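Side-chain contacts in glycerol-3-phosphate dehydrogenase [NAD(P)+] (Coxiella burnetii, PDB 3K96), which probably catalyses the NAD(P)H-dependent reduction of dihydroxyacetone phosphate to sn-glycerol 3-phosphate, the key precursor for phospholipid synthesis: residues D188-E191 with R192-Q196; L231-N234 with A235-A238; R280-R283 with F284-L288. One frame throughout, in Å; residues are numbered along the deposited sequence. Where two conformers were deposited one is given.

Contact 1: D188-E191 with R192-Q196; sequences DLIE and RLHGQ
His-194 N donates to Ile-190 O at 2.8 Å, with an N-H...O angle of 153°. This bond belongs to the last turn of helix 183-193. His-194 is the first residue to leave helical backbone angles. The same carbonyl also lies close to the histidine side chain, with Ile-190 O 3.0 Å from His-194 CB. Just before it, Leu-193 N donates to Leu-189 O at 2.9 Å, and Arg-192 N donates to Asp-188 O.

A water closes the C-terminal end. It donates to Glu-191 O at 2.6 Å and to His-194 O at 2.5 Å, joining the last turn to the chain that leaves it. His-194 O also receives a weak hydrogen bond from Lys-51 NZ.

Among the side chains, Ile-190 and His-194 meet across one turn. The gamma methyl of Ile-190 does the touching, with CG2 3.8 Å from His-194 CB, and the two side chains cross at a slant. The imidazole swings away from this contact because CG lies opposite the backbone N (chi1 -176°). Its ND1 is hydrogen-bonded to Val-200 N. Arg-192 begins alongside the previous turn, with CG 3.7 Å from Asp-188 O. Its chain then runs extended from CG to NE, and NH2 reaches His-30 O. Asp-188 turns its carboxylate to Arg-128 in a salt bridge, and its OD1 is bonded to Gln-184.

Residues 188-193 end the helix of a beta-alpha-beta unit, between strands 174-180 and 198-203 of the Rossmann-type N-terminal region. Ile-190 and Leu-193 pack on Val-200 of strand 198-203. Leu-193 also meets Ile-159 of strand 156-160, and with Arg-192 it packs against Leu-48 of helix 39-49.

Contact 2: L231-N234 with A235-A238; sequences LGSN and ARAA
This is the N-terminal turn of a helix, buried where the two subunits meet. Gly-232 takes the N-cap position of helix 233-253, in the C-terminal region of the enzyme. It has a positive phi of 93°, a conformation open to a residue with no side chain.

Three bonds start the helix. Arg-236 N donates to Gly-232 O at 3.2 Å. Ala-237 N and Ala-238 N donate to Ser-233 O and Asn-234 O. A water accepts from Ala-235 N at 2.9 Å and lies within hydrogen-bonding distance of Leu-231 O, bridging the turn. Beside it, Leu-231 CB touches Ala-235 CB at 4.1 Å, an apolar contact between small parts of the two side chains.

The second subunit covers this turn. Its Glu-167 accepts from the backbone N of both Ser-233 and Asn-234. A carboxylate therefore sits at the helix N-terminus, where the helix dipole would probably favour it. Ser-233 OG is bonded to Asp-276 of the second subunit. Asn-234 OD1 accepts from Leu-164 N of that chain, and ND2 pairs with its Thr-174 OG1.

Arg-236 NH1 forms a salt bridge with Asp-227 of the same chain. A bend at chi3 (66°) helps bring NE to a water in the guanidinium plane. Ser-233 O takes both Ala-237 N and this water, which accepts from Arg-236 NE at 3.0 Å and donates to Ser-233 O at 2.8 Å.

Contact 3: R280-R283 with F284-L288; sequences RNRR and FGLAL
Phe-284 N donates to Arg-280 O at 3.0 Å, the first of four backbone bonds between 280-283 and 284-288, in helix 280-290. The donor stands above the carbonyl plane, 37° out of it. Gly-285 N, Leu-286 N and Ala-287 N then donate to Asn-281 O, Arg-282 O and Arg-283 O. The bond from Leu-286 N to Arg-282 O is the shortest of the four, at 2.8 Å.

The side-chain contacts are van der Waals ones, three or four residues apart. Leu-286 leans on the turn before it, with CG 3.5 Å from Arg-282 O. Its CD1 lies over one face of the Arg-282 guanidinium, offset toward the rim and 4.3 Å from NH2 of Arg-282. Phe-284 CB lies 3.4 Å from Arg-280 O. With CG opposite the backbone N (chi1 170°), the ring leads away from 280-283. One face receives Leu-288 CG, and Asn-281 O lies at the ring's edge. The side chain packs on Ile-221, Ala-297 and Ile-301.

The polar ends find their partners outside the two segments. Asn-281 OD1 accepts from Gly-307 N, and Arg-283 NH1 bonds to Asn-277 O. Arg-282 NH1 forms a salt bridge with Asp-227.

Arg-280 and Asn-281 are predicted to bind sn-glycerol 3-phosphate, and Arg-280 also NADPH. The start of this helix is therefore probably one wall of the substrate site. The guanidinium of Arg-280 would suit an anionic ligand, while Arg-282 and Arg-283 are tied to the protein itself.

The contacts follow one another along the chain without overlap. Contact 1 closes helix 183-193, beside the mixed sheet of the N-terminal region. Contacts 2 and 3 lie in the C-terminal region, on helices 233-253 and 280-290. Contact 1 is remote from both: its centre lies about 37 Å from that of contact 2 and about 34 Å from that of contact 3. Contacts 2 and 3 have centres about 16 Å apart and touch through Arg-236 and Arg-282. These two arginines share Asp-227 of helix 206-228, which probably offsets their like charges. That carboxylate thus ties a subunit-interface helix start to the helix carrying predicted substrate-binding residues.

Contact 1: D188-E191 with R192-Q196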
loop_
_atom_site.group_PDB
_atom_site.type_symbol
_atom_site.label_atom_id
_atom_site.label_comp_id
_atom_site.label_asym_id
_atom_site.label_seq_id
_atom_site.Cartn_x
_atom_site.Cartn_y
_atom_site.Cartn_z
ATOM N N ASP A 188 22.851 18.980 7.278
ATOM C CA ASP A 188 23.510 18.424 8.431
ATOM C C ASP A 188 22.838 17.133 8.917
ATOM O O ASP A 188 23.513 16.175 9.250
ATOM C CB ASP A 188 23.576 19.456 9.568
ATOM C CG ASP A 188 24.426 20.670 9.210
ATOM O OD1 ASP A 188 25.174 20.588 8.215
ATOM O OD2 ASP A 188 24.336 21.711 9.905
ATOM N N LEU A 189 21.515 17.096 8.950
ATOM C CA LEU A 189 20.834 15.888 9.408
ATOM C C LEU A 189 21.027 14.716 8.460
ATOM O O LEU A 189 21.299 13.595 8.901
ATOM C CB LEU A 189 19.347 16.152 9.606
ATOM C CG LEU A 189 19.018 17.024 10.801
ATOM C CD1 LEU A 189 17.540 17.495 10.742
ATOM C CD2 LEU A 189 19.341 16.288 12.085
ATOM N N ILE A 190 20.890 14.965 7.169
ATOM C CA ILE A 190 21.053 13.904 6.181
ATOM C C ILE A 190 22.487 13.395 6.264
ATOM O O ILE A 190 22.747 12.188 6.246
ATOM C CB ILE A 190 20.696 14.397 4.781
ATOM C CG1 ILE A 190 19.182 14.614 4.682
ATOM C CG2 ILE A 190 21.136 13.412 3.715
ATOM C CD1 ILE A 190 18.746 15.165 3.367
ATOM N N GLU A 191 23.429 14.315 6.388
ATOM C CA GLU A 191 24.809 13.903 6.529
ATOM C C GLU A 191 25.000 12.971 7.739
ATOM O O GLU A 191 25.716 11.986 7.648
ATOM C CB GLU A 191 25.725 15.110 6.637
ATOM C CG GLU A 191 27.192 14.699 6.648
ATOM C CD GLU A 191 28.141 15.881 6.672
ATOM O OE1 GLU A 191 27.765 16.945 7.221
ATOM O OE2 GLU A 191 29.270 15.723 6.149
ATOM N N ARG A 192 24.374 13.279 8.873
ATOM C CA ARG A 192 24.500 12.405 10.045
ATOM C C ARG A 192 23.819 11.037 9.921
ATOM O O ARG A 192 24.341 10.031 10.394
ATOM C CB ARG A 192 23.853 13.053 11.272
ATOM C CG ARG A 192 24.678 14.085 12.029
ATOM C CD ARG A 192 23.945 14.421 13.317
ATOM N NE ARG A 192 24.632 15.404 14.153
ATOM C CZ ARG A 192 25.534 15.117 15.082
ATOM N NH1 ARG A 192 25.911 13.875 15.300
ATOM N NH2 ARG A 192 26.068 16.089 15.799
ATOM N N LEU A 193 22.632 11.027 9.316
ATOM C CA LEU A 193 21.768 9.838 9.268
ATOM C C LEU A 193 21.873 8.948 8.045
ATOM O O LEU A 193 21.805 7.726 8.143
ATOM C CB LEU A 193 20.309 10.304 9.359
ATOM C CG LEU A 193 19.816 10.788 10.716
ATOM C CD1 LEU A 193 18.613 11.713 10.577
ATOM C CD2 LEU A 193 19.511 9.591 11.647
ATOM N N HIS A 194 21.993 9.577 6.890
ATOM C CA HIS A 194 22.026 8.856 5.652
ATOM C C HIS A 194 23.179 7.885 5.559
ATOM O O HIS A 194 24.318 8.205 5.922
ATOM C CB HIS A 194 22.073 9.807 4.472
ATOM C CG HIS A 194 22.001 9.100 3.167
ATOM N ND1 HIS A 194 20.841 8.519 2.706
ATOM C CD2 HIS A 194 22.950 8.848 2.237
ATOM C CE1 HIS A 194 21.074 7.957 1.533
ATOM N NE2 HIS A 194 22.349 8.139 1.229
ATOM N N GLY A 195 22.875 6.693 5.080
ATOM C CA GLY A 195 23.880 5.678 4.941
ATOM C C GLY A 195 23.356 4.471 4.227
ATOM O O GLY A 195 22.169 4.376 3.916
ATOM N N GLN A 196 24.268 3.568 3.924
ATOM C CA GLN A 196 23.984 2.315 3.230
ATOM C C GLN A 196 22.577 1.670 3.402
ATOM O O GLN A 196 21.826 1.624 2.435
ATOM C CB GLN A 196 25.117 1.314 3.532
ATOM C CG GLN A 196 25.692 1.382 4.965
ATOM C CD GLN A 196 26.410 2.707 5.292
ATOM O OE1 GLN A 196 26.779 3.475 4.401
ATOM N NE2 GLN A 196 26.604 2.967 6.578
HETATM O O HOH W 1 25.654 10.283 5.646
#

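Contact 2: L231-N234 with A235-A238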
loop_
_atom_site.group_PDB
_atom_site.type_symbol
_atom_site.label_atom_id
_atom_site.label_comp_id
_atom_site.label_asym_id
_atom_site.label_seq_id
_atom_site.Cartn_x
_atom_site.Cartn_y
_atom_site.Cartn_z
ATOM N N LEU A 231 -12.808 -9.341 7.190
ATOM C CA LEU A 231 -13.451 -8.903 5.949
ATOM C C LEU A 231 -12.568 -9.164 4.725
ATOM O O LEU A 231 -13.019 -9.003 3.580
ATOM C CB LEU A 231 -13.868 -7.439 6.039
ATOM C CG LEU A 231 -14.992 -7.197 7.050
ATOM C CD1 LEU A 231 -15.363 -5.730 7.117
ATOM C CD2 LEU A 231 -16.243 -8.057 6.701
ATOM N N GLY A 232 -11.328 -9.585 4.968
ATOM C CA GLY A 232 -10.394 -9.944 3.890
ATOM C C GLY A 232 -9.441 -8.873 3.346
ATOM O O GLY A 232 -9.577 -7.677 3.632
ATOM N N SER A 233 -8.483 -9.336 2.541
ATOM C CA SER A 233 -7.460 -8.500 1.948
ATOM C C SER A 233 -7.936 -7.512 0.901
ATOM O O SER A 233 -7.367 -6.427 0.802
ATOM C CB SER A 233 -6.355 -9.365 1.386
ATOM O OG SER A 233 -5.776 -10.066 2.460
ATOM N N ASN A 234 -8.967 -7.877 0.138
ATOM C CA ASN A 234 -9.535 -6.971 -0.862
ATOM C C ASN A 234 -10.121 -5.752 -0.159
ATOM O O ASN A 234 -9.885 -4.604 -0.575
ATOM C CB ASN A 234 -10.652 -7.645 -1.698
ATOM C CG ASN A 234 -10.132 -8.728 -2.647
ATOM O OD1 ASN A 234 -8.914 -8.819 -2.928
ATOM N ND2 ASN A 234 -11.057 -9.551 -3.166
ATOM N N ALA A 235 -10.903 -6.002 0.893
ATOM C CA ALA A 235 -11.525 -4.920 1.657
ATOM C C ALA A 235 -10.441 -4.028 2.324
ATOM O O ALA A 235 -10.578 -2.805 2.380
ATOM C CB ALA A 235 -12.489 -5.471 2.704
ATOM N N ARG A 236 -9.371 -4.636 2.794
ATOM C CA ARG A 236 -8.306 -3.856 3.416
ATOM C C ARG A 236 -7.679 -2.934 2.389
ATOM O O ARG A 236 -7.446 -1.787 2.679
ATOM C CB ARG A 236 -7.252 -4.754 4.052
ATOM C CG ARG A 236 -6.109 -3.977 4.704
ATOM C CD ARG A 236 -5.194 -4.860 5.475
ATOM N NE ARG A 236 -4.476 -5.784 4.624
ATOM C CZ ARG A 236 -3.646 -6.727 5.068
ATOM N NH1 ARG A 236 -3.442 -6.875 6.364
ATOM N NH2 ARG A 236 -3.015 -7.518 4.214
ATOM N N ALA A 237 -7.437 -3.420 1.176
ATOM C CA ALA A 237 -6.815 -2.600 0.135
ATOM C C ALA A 237 -7.731 -1.448 -0.245
ATOM O O ALA A 237 -7.280 -0.331 -0.458
ATOM C CB ALA A 237 -6.467 -3.453 -1.109
ATOM N N ALA A 238 -9.028 -1.720 -0.324
ATOM C CA ALA A 238 -10.004 -0.682 -0.642
ATOM C C ALA A 238 -9.998 0.410 0.459
ATOM O O ALA A 238 -10.099 1.600 0.167
ATOM C CB ALA A 238 -11.389 -1.289 -0.792
HETATM O O HOH W 2 -12.159 -8.620 1.200
HETATM O O HOH W 3 -4.756 -5.783 1.608
#

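Contact 3: R280-R283 with F284-L288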
loop_
_atom_site.group_PDB
_atom_site.type_symbol
_atom_site.label_atom_id
_atom_site.label_comp_id
_atom_site.label_asym_id
_atom_site.label_seq_id
_atom_site.Cartn_x
_atom_site.Cartn_y
_atom_site.Cartn_z
ATOM N N ARG A 280 1.130 -1.704 16.731
ATOM C CA ARG A 280 0.274 -1.769 17.905
ATOM C C ARG A 280 -1.100 -1.142 17.674
ATOM O O ARG A 280 -2.076 -1.521 18.318
ATOM C CB ARG A 280 0.968 -1.080 19.075
ATOM C CG ARG A 280 2.258 -1.792 19.445
ATOM C CD ARG A 280 3.123 -1.036 20.402
ATOM N NE ARG A 280 4.293 -1.843 20.718
ATOM C CZ ARG A 280 4.343 -2.739 21.696
ATOM N NH1 ARG A 280 3.293 -2.941 22.481
ATOM N NH2 ARG A 280 5.459 -3.419 21.902
ATOM N N ASN A 281 -1.161 -0.161 16.779
ATOM C CA ASN A 281 -2.418 0.508 16.467
ATOM C C ASN A 281 -3.275 -0.437 15.642
ATOM O O ASN A 281 -4.478 -0.490 15.809
ATOM C CB ASN A 281 -2.173 1.827 15.775
ATOM C CG ASN A 281 -1.575 2.843 16.695
ATOM O OD1 ASN A 281 -2.202 3.242 17.670
ATOM N ND2 ASN A 281 -0.359 3.265 16.405
ATOM N N ARG A 282 -2.621 -1.225 14.794
ATOM C CA ARG A 282 -3.320 -2.225 14.015
ATOM C C ARG A 282 -3.812 -3.389 14.921
ATOM O O ARG A 282 -4.911 -3.908 14.741
ATOM C CB ARG A 282 -2.410 -2.723 12.889
ATOM C CG ARG A 282 -2.991 -3.888 12.133
ATOM C CD ARG A 282 -2.134 -4.283 10.916
ATOM N NE ARG A 282 -2.404 -5.670 10.627
ATOM C CZ ARG A 282 -3.511 -6.094 10.056
ATOM N NH1 ARG A 282 -4.443 -5.213 9.686
ATOM N NH2 ARG A 282 -3.691 -7.398 9.860
ATOM N N ARG A 283 -3.012 -3.776 15.907
ATOM C CA ARG A 283 -3.410 -4.877 16.784
ATOM C C ARG A 283 -4.579 -4.429 17.668
ATOM O O ARG A 283 -5.487 -5.219 17.965
ATOM C CB ARG A 283 -2.239 -5.406 17.588
ATOM C CG ARG A 283 -1.115 -5.980 16.693
ATOM C CD ARG A 283 -0.197 -6.992 17.444
ATOM N NE ARG A 283 0.367 -6.459 18.678
ATOM C CZ ARG A 283 1.514 -5.792 18.754
ATOM N NH1 ARG A 283 2.234 -5.561 17.656
ATOM N NH2 ARG A 283 1.943 -5.345 19.922
ATOM N N PHE A 284 -4.560 -3.151 18.048
ATOM C CA PHE A 284 -5.657 -2.579 18.781
ATOM C C PHE A 284 -6.912 -2.694 17.911
ATOM O O PHE A 284 -7.937 -3.138 18.379
ATOM C CB PHE A 284 -5.392 -1.106 19.138
ATOM C CG PHE A 284 -6.599 -0.375 19.699
ATOM C CD1 PHE A 284 -7.020 -0.585 21.004
ATOM C CD2 PHE A 284 -7.288 0.547 18.931
ATOM C CE1 PHE A 284 -8.120 0.110 21.520
ATOM C CE2 PHE A 284 -8.387 1.230 19.437
ATOM C CZ PHE A 284 -8.787 1.019 20.737
ATOM N N GLY A 285 -6.830 -2.264 16.659
ATOM C CA GLY A 285 -7.970 -2.373 15.748
ATOM C C GLY A 285 -8.459 -3.807 15.593
ATOM O O GLY A 285 -9.659 -4.062 15.564
ATOM N N LEU A 286 -7.526 -4.739 15.464
ATOM C CA LEU A 286 -7.853 -6.162 15.328
ATOM C C LEU A 286 -8.713 -6.587 16.499
ATOM O O LEU A 286 -9.741 -7.246 16.323
ATOM C CB LEU A 286 -6.587 -7.022 15.275
ATOM C CG LEU A 286 -5.891 -7.178 13.923
ATOM C CD1 LEU A 286 -4.446 -7.655 14.104
ATOM C CD2 LEU A 286 -6.663 -8.159 13.047
ATOM N N ALA A 287 -8.284 -6.204 17.690
ATOM C CA ALA A 287 -9.018 -6.533 18.893
ATOM C C ALA A 287 -10.452 -5.953 18.836
ATOM O O ALA A 287 -11.411 -6.656 19.114
ATOM C CB ALA A 287 -8.277 -6.051 20.126
ATOM N N LEU A 288 -10.588 -4.692 18.435
ATOM C CA LEU A 288 -11.913 -4.082 18.351
ATOM C C LEU A 288 -12.787 -4.830 17.370
ATOM O O LEU A 288 -13.965 -5.018 17.622
ATOM C CB LEU A 288 -11.843 -2.620 17.915
ATOM C CG LEU A 288 -11.169 -1.623 18.845
ATOM C CD1 LEU A 288 -11.313 -0.203 18.273
ATOM C CD2 LEU A 288 -11.794 -1.705 20.193
#